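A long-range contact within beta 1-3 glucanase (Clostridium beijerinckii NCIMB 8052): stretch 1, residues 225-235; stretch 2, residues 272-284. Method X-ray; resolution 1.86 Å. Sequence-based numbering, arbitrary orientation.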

# COMPACT_ATOMS: atom_id res chain seq x y z
N TYR A 225 -5.32 -16.52 -13.06
CA TYR A 225 -6.60 -15.81 -13.16
C TYR A 225 -6.65 -14.80 -14.32
O TYR A 225 -7.66 -14.69 -15.00
CB TYR A 225 -6.91 -15.11 -11.83
CG TYR A 225 -8.21 -14.32 -11.81
CD1 TYR A 225 -9.43 -14.97 -11.92
CD2 TYR A 225 -8.20 -12.94 -11.67
CE1 TYR A 225 -10.63 -14.24 -11.90
CE2 TYR A 225 -9.38 -12.22 -11.64
CZ TYR A 225 -10.58 -12.86 -11.76
OH TYR A 225 -11.74 -12.13 -11.74
N PHE A 226 -5.56 -14.08 -14.55
CA PHE A 226 -5.58 -13.04 -15.57
C PHE A 226 -5.07 -13.48 -16.94
O PHE A 226 -5.09 -12.71 -17.88
CB PHE A 226 -4.76 -11.83 -15.13
CG PHE A 226 -5.53 -10.84 -14.28
CD1 PHE A 226 -6.38 -9.92 -14.87
CD2 PHE A 226 -5.37 -10.82 -12.90
CE1 PHE A 226 -7.08 -9.00 -14.10
CE2 PHE A 226 -6.07 -9.91 -12.13
CZ PHE A 226 -6.93 -9.01 -12.73
N ASP A 227 -4.61 -14.73 -17.04
CA ASP A 227 -3.84 -15.18 -18.21
C ASP A 227 -4.55 -15.04 -19.56
O ASP A 227 -3.98 -14.52 -20.51
CB ASP A 227 -3.42 -16.63 -18.02
CG ASP A 227 -2.28 -16.79 -17.03
OD1 ASP A 227 -2.09 -15.89 -16.18
OD2 ASP A 227 -1.57 -17.81 -17.11
N SER A 228 -5.78 -15.53 -19.64
CA SER A 228 -6.50 -15.48 -20.91
C SER A 228 -6.74 -14.03 -21.35
O SER A 228 -6.62 -13.71 -22.54
CB SER A 228 -7.83 -16.21 -20.82
OG SER A 228 -8.54 -16.04 -22.04
N TYR A 229 -7.03 -13.16 -20.39
CA TYR A 229 -7.29 -11.74 -20.68
C TYR A 229 -6.01 -11.10 -21.16
O TYR A 229 -6.00 -10.39 -22.16
CB TYR A 229 -7.86 -11.03 -19.44
CG TYR A 229 -8.13 -9.53 -19.55
CD1 TYR A 229 -8.82 -8.99 -20.64
CD2 TYR A 229 -7.71 -8.66 -18.55
CE1 TYR A 229 -9.08 -7.62 -20.72
CE2 TYR A 229 -7.97 -7.28 -18.62
CZ TYR A 229 -8.66 -6.78 -19.72
OH TYR A 229 -8.91 -5.42 -19.82
N ILE A 230 -4.91 -11.38 -20.46
CA ILE A 230 -3.60 -10.89 -20.88
C ILE A 230 -3.29 -11.32 -22.31
O ILE A 230 -2.86 -10.51 -23.13
CB ILE A 230 -2.48 -11.38 -19.92
CG1 ILE A 230 -2.57 -10.62 -18.59
CG2 ILE A 230 -1.11 -11.15 -20.52
CD1 ILE A 230 -1.89 -11.34 -17.46
N ASN A 231 -3.53 -12.60 -22.59
CA ASN A 231 -3.33 -13.16 -23.93
C ASN A 231 -4.16 -12.43 -24.98
O ASN A 231 -3.63 -12.05 -26.03
CB ASN A 231 -3.65 -14.66 -23.95
CG ASN A 231 -2.58 -15.50 -23.26
OD1 ASN A 231 -1.41 -15.12 -23.24
ND2 ASN A 231 -2.97 -16.65 -22.71
N ASP A 232 -5.45 -12.23 -24.69
CA ASP A 232 -6.35 -11.55 -25.63
C ASP A 232 -5.86 -10.15 -25.93
O ASP A 232 -5.83 -9.72 -27.09
CB ASP A 232 -7.79 -11.46 -25.08
CG ASP A 232 -8.48 -12.80 -25.06
OD1 ASP A 232 -8.02 -13.73 -25.75
OD2 ASP A 232 -9.51 -12.91 -24.35
N VAL A 233 -5.47 -9.45 -24.87
CA VAL A 233 -5.03 -8.06 -24.97
C VAL A 233 -3.73 -7.93 -25.77
O VAL A 233 -3.62 -7.08 -26.66
CB VAL A 233 -4.86 -7.42 -23.56
CG1 VAL A 233 -4.07 -6.12 -23.64
CG2 VAL A 233 -6.23 -7.19 -22.93
N TYR A 234 -2.75 -8.78 -25.47
CA TYR A 234 -1.52 -8.75 -26.27
C TYR A 234 -1.74 -9.15 -27.75
O TYR A 234 -1.10 -8.61 -28.65
CB TYR A 234 -0.46 -9.63 -25.63
CG TYR A 234 0.43 -8.86 -24.70
CD1 TYR A 234 -0.10 -8.12 -23.64
CD2 TYR A 234 1.81 -8.83 -24.88
CE1 TYR A 234 0.73 -7.40 -22.77
CE2 TYR A 234 2.64 -8.11 -24.03
CZ TYR A 234 2.10 -7.40 -22.98
OH TYR A 234 2.93 -6.70 -22.15
N SER A 235 -2.66 -10.08 -27.98
CA SER A 235 -3.00 -10.51 -29.33
C SER A 235 -3.69 -9.38 -30.09
O SER A 235 -3.35 -9.08 -31.25
CB SER A 235 -3.90 -11.75 -29.28
OG SER A 235 -4.32 -12.17 -30.57
N TYR A 272 9.50 0.77 -23.85
CA TYR A 272 9.19 -0.66 -23.75
C TYR A 272 8.60 -1.15 -22.43
O TYR A 272 9.09 -0.80 -21.36
CB TYR A 272 10.45 -1.48 -24.01
CG TYR A 272 10.83 -1.56 -25.46
CD1 TYR A 272 10.61 -2.72 -26.18
CD2 TYR A 272 11.41 -0.49 -26.11
CE1 TYR A 272 10.95 -2.81 -27.50
CE2 TYR A 272 11.76 -0.57 -27.44
CZ TYR A 272 11.52 -1.73 -28.13
OH TYR A 272 11.86 -1.82 -29.46
N ILE A 273 7.57 -1.98 -22.53
CA ILE A 273 7.33 -3.00 -21.52
C ILE A 273 7.96 -4.28 -22.08
O ILE A 273 7.52 -4.79 -23.11
CB ILE A 273 5.84 -3.23 -21.20
CG1 ILE A 273 5.15 -1.92 -20.82
CG2 ILE A 273 5.69 -4.24 -20.08
CD1 ILE A 273 3.71 -2.13 -20.44
N HIS A 274 9.00 -4.77 -21.42
CA HIS A 274 9.69 -5.96 -21.89
C HIS A 274 9.02 -7.25 -21.46
O HIS A 274 9.21 -7.73 -20.36
CB HIS A 274 11.14 -5.93 -21.41
CG HIS A 274 11.91 -4.76 -21.94
ND1 HIS A 274 12.51 -4.77 -23.19
CD2 HIS A 274 12.15 -3.54 -21.42
CE1 HIS A 274 13.09 -3.61 -23.40
NE2 HIS A 274 12.90 -2.84 -22.34
N GLY A 275 8.21 -7.81 -22.36
CA GLY A 275 7.56 -9.08 -22.09
C GLY A 275 6.07 -8.98 -21.88
O GLY A 275 5.48 -7.89 -21.89
N LYS A 276 5.46 -10.15 -21.70
CA LYS A 276 4.04 -10.27 -21.42
C LYS A 276 3.85 -10.64 -19.95
O LYS A 276 4.46 -11.60 -19.47
CB LYS A 276 3.41 -11.32 -22.34
CG LYS A 276 1.97 -11.62 -22.02
CD LYS A 276 1.33 -12.50 -23.08
CE LYS A 276 1.89 -13.90 -23.07
NZ LYS A 276 1.24 -14.72 -24.13
N PRO A 277 3.02 -9.86 -19.22
CA PRO A 277 2.94 -10.04 -17.76
C PRO A 277 2.27 -11.35 -17.32
O PRO A 277 1.40 -11.88 -18.01
CB PRO A 277 2.10 -8.84 -17.31
CG PRO A 277 1.28 -8.48 -18.50
CD PRO A 277 2.13 -8.79 -19.71
N SER A 278 2.70 -11.86 -16.17
CA SER A 278 1.99 -12.93 -15.50
C SER A 278 0.81 -12.36 -14.73
O SER A 278 0.68 -11.13 -14.59
CB SER A 278 2.91 -13.68 -14.54
OG SER A 278 3.37 -12.79 -13.54
N THR A 279 -0.02 -13.25 -14.21
CA THR A 279 -1.09 -12.86 -13.30
C THR A 279 -0.51 -12.18 -12.06
O THR A 279 -1.08 -11.20 -11.56
CB THR A 279 -1.95 -14.10 -12.93
OG1 THR A 279 -2.86 -14.39 -14.01
CG2 THR A 279 -2.78 -13.88 -11.67
N GLN A 280 0.63 -12.66 -11.59
CA GLN A 280 1.24 -12.09 -10.39
C GLN A 280 1.76 -10.69 -10.67
O GLN A 280 1.66 -9.81 -9.83
CB GLN A 280 2.38 -12.97 -9.86
CG GLN A 280 1.91 -14.30 -9.27
CD GLN A 280 1.38 -15.24 -10.33
OE1 GLN A 280 2.03 -15.47 -11.35
NE2 GLN A 280 0.18 -15.77 -10.10
N GLU A 281 2.32 -10.48 -11.86
CA GLU A 281 2.85 -9.17 -12.18
C GLU A 281 1.74 -8.12 -12.30
O GLU A 281 1.93 -6.96 -11.96
CB GLU A 281 3.68 -9.23 -13.46
CG GLU A 281 5.06 -9.79 -13.19
CD GLU A 281 5.84 -10.16 -14.44
OE1 GLU A 281 5.21 -10.49 -15.47
OE2 GLU A 281 7.09 -10.12 -14.39
N VAL A 282 0.57 -8.54 -12.80
CA VAL A 282 -0.58 -7.64 -12.83
C VAL A 282 -0.99 -7.26 -11.41
O VAL A 282 -1.10 -6.08 -11.07
CB VAL A 282 -1.76 -8.29 -13.58
CG1 VAL A 282 -3.09 -7.54 -13.30
CG2 VAL A 282 -1.46 -8.33 -15.07
N LEU A 283 -1.19 -8.27 -10.57
CA LEU A 283 -1.68 -8.05 -9.21
C LEU A 283 -0.71 -7.27 -8.35
O LEU A 283 -1.12 -6.45 -7.51
CB LEU A 283 -1.99 -9.40 -8.54
CG LEU A 283 -3.19 -10.09 -9.18
CD1 LEU A 283 -3.30 -11.51 -8.69
CD2 LEU A 283 -4.46 -9.30 -8.88
N LEU A 284 0.58 -7.48 -8.58
CA LEU A 284 1.61 -6.90 -7.71
C LEU A 284 2.29 -5.67 -8.28
O LEU A 284 2.89 -4.89 -7.54
CB LEU A 284 2.66 -7.95 -7.38
CG LEU A 284 2.12 -9.14 -6.59
CD1 LEU A 284 3.19 -10.23 -6.48
CD2 LEU A 284 1.65 -8.71 -5.21
O HOH W 1 0.41 -15.98 -15.05

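Helix 227-235 packs against a segment that leaves a strand at Ile-273, runs through a loop and enters helix 279-284. The two helix axes are nearly perpendicular (91°) and come no closer than 10.8 Å; on the second stretch, Lys-276 and Pro-277 of the loop and Thr-279, Val-282 and Leu-283 of the helix supply most of the contact, which buries 565 Å² in all. The backbones are nearest at Phe-226 and Thr-279, their CA atoms 5.0 Å apart, and farther along helix 227-235 Ile-230 lies across from Pro-277 and Tyr-234 from Lys-276.

Hydrogen bonds fasten both ends. Thr-279 OG1 accepts from Phe-226 N (2.8 Å) and donates to Asp-227 OD1 (2.7 Å), so one hydroxyl links the start of helix 227-235 to the start of the other helix. Water 1 reinforces this junction, donating to Asp-227 OD1 (2.7 Å) and accepting from Thr-279 N (2.9 Å). At the far end Tyr-234 OH donates to Gly-275 O (2.8 Å), tying the ring to the loop backbone. Lys-276 NZ donates to Asn-231 OD1 (2.8 Å); the CA-to-CB bond of Asn-231 points away, but its amide end comes back within reach.

Apolar contacts run along the whole interface. The CA-to-CB bond of Ile-230 points toward the other stretch; Ile-230 CD1 lies 3.9 Å from Val-282 CG2, and Ile-230 CG2 lies 4.1 Å from Pro-277 CD. Val-282 CG1 sits over one face of the Phe-226 ring, 3.9 Å from its centroid, a CH-pi contact, while Leu-283 CD2 meets the ring edge, 3.7 Å from Phe-226 CE2. The aliphatic part of Lys-276 similarly covers a face of Tyr-234, its CG 4.0 Å from the ring centroid.

Within the second stretch, Ser-278 caps helix 279-284: its OG accepts from Glu-281 N (3.0 Å), and Ser-278 N donates to Glu-281 OE1 (2.9 Å).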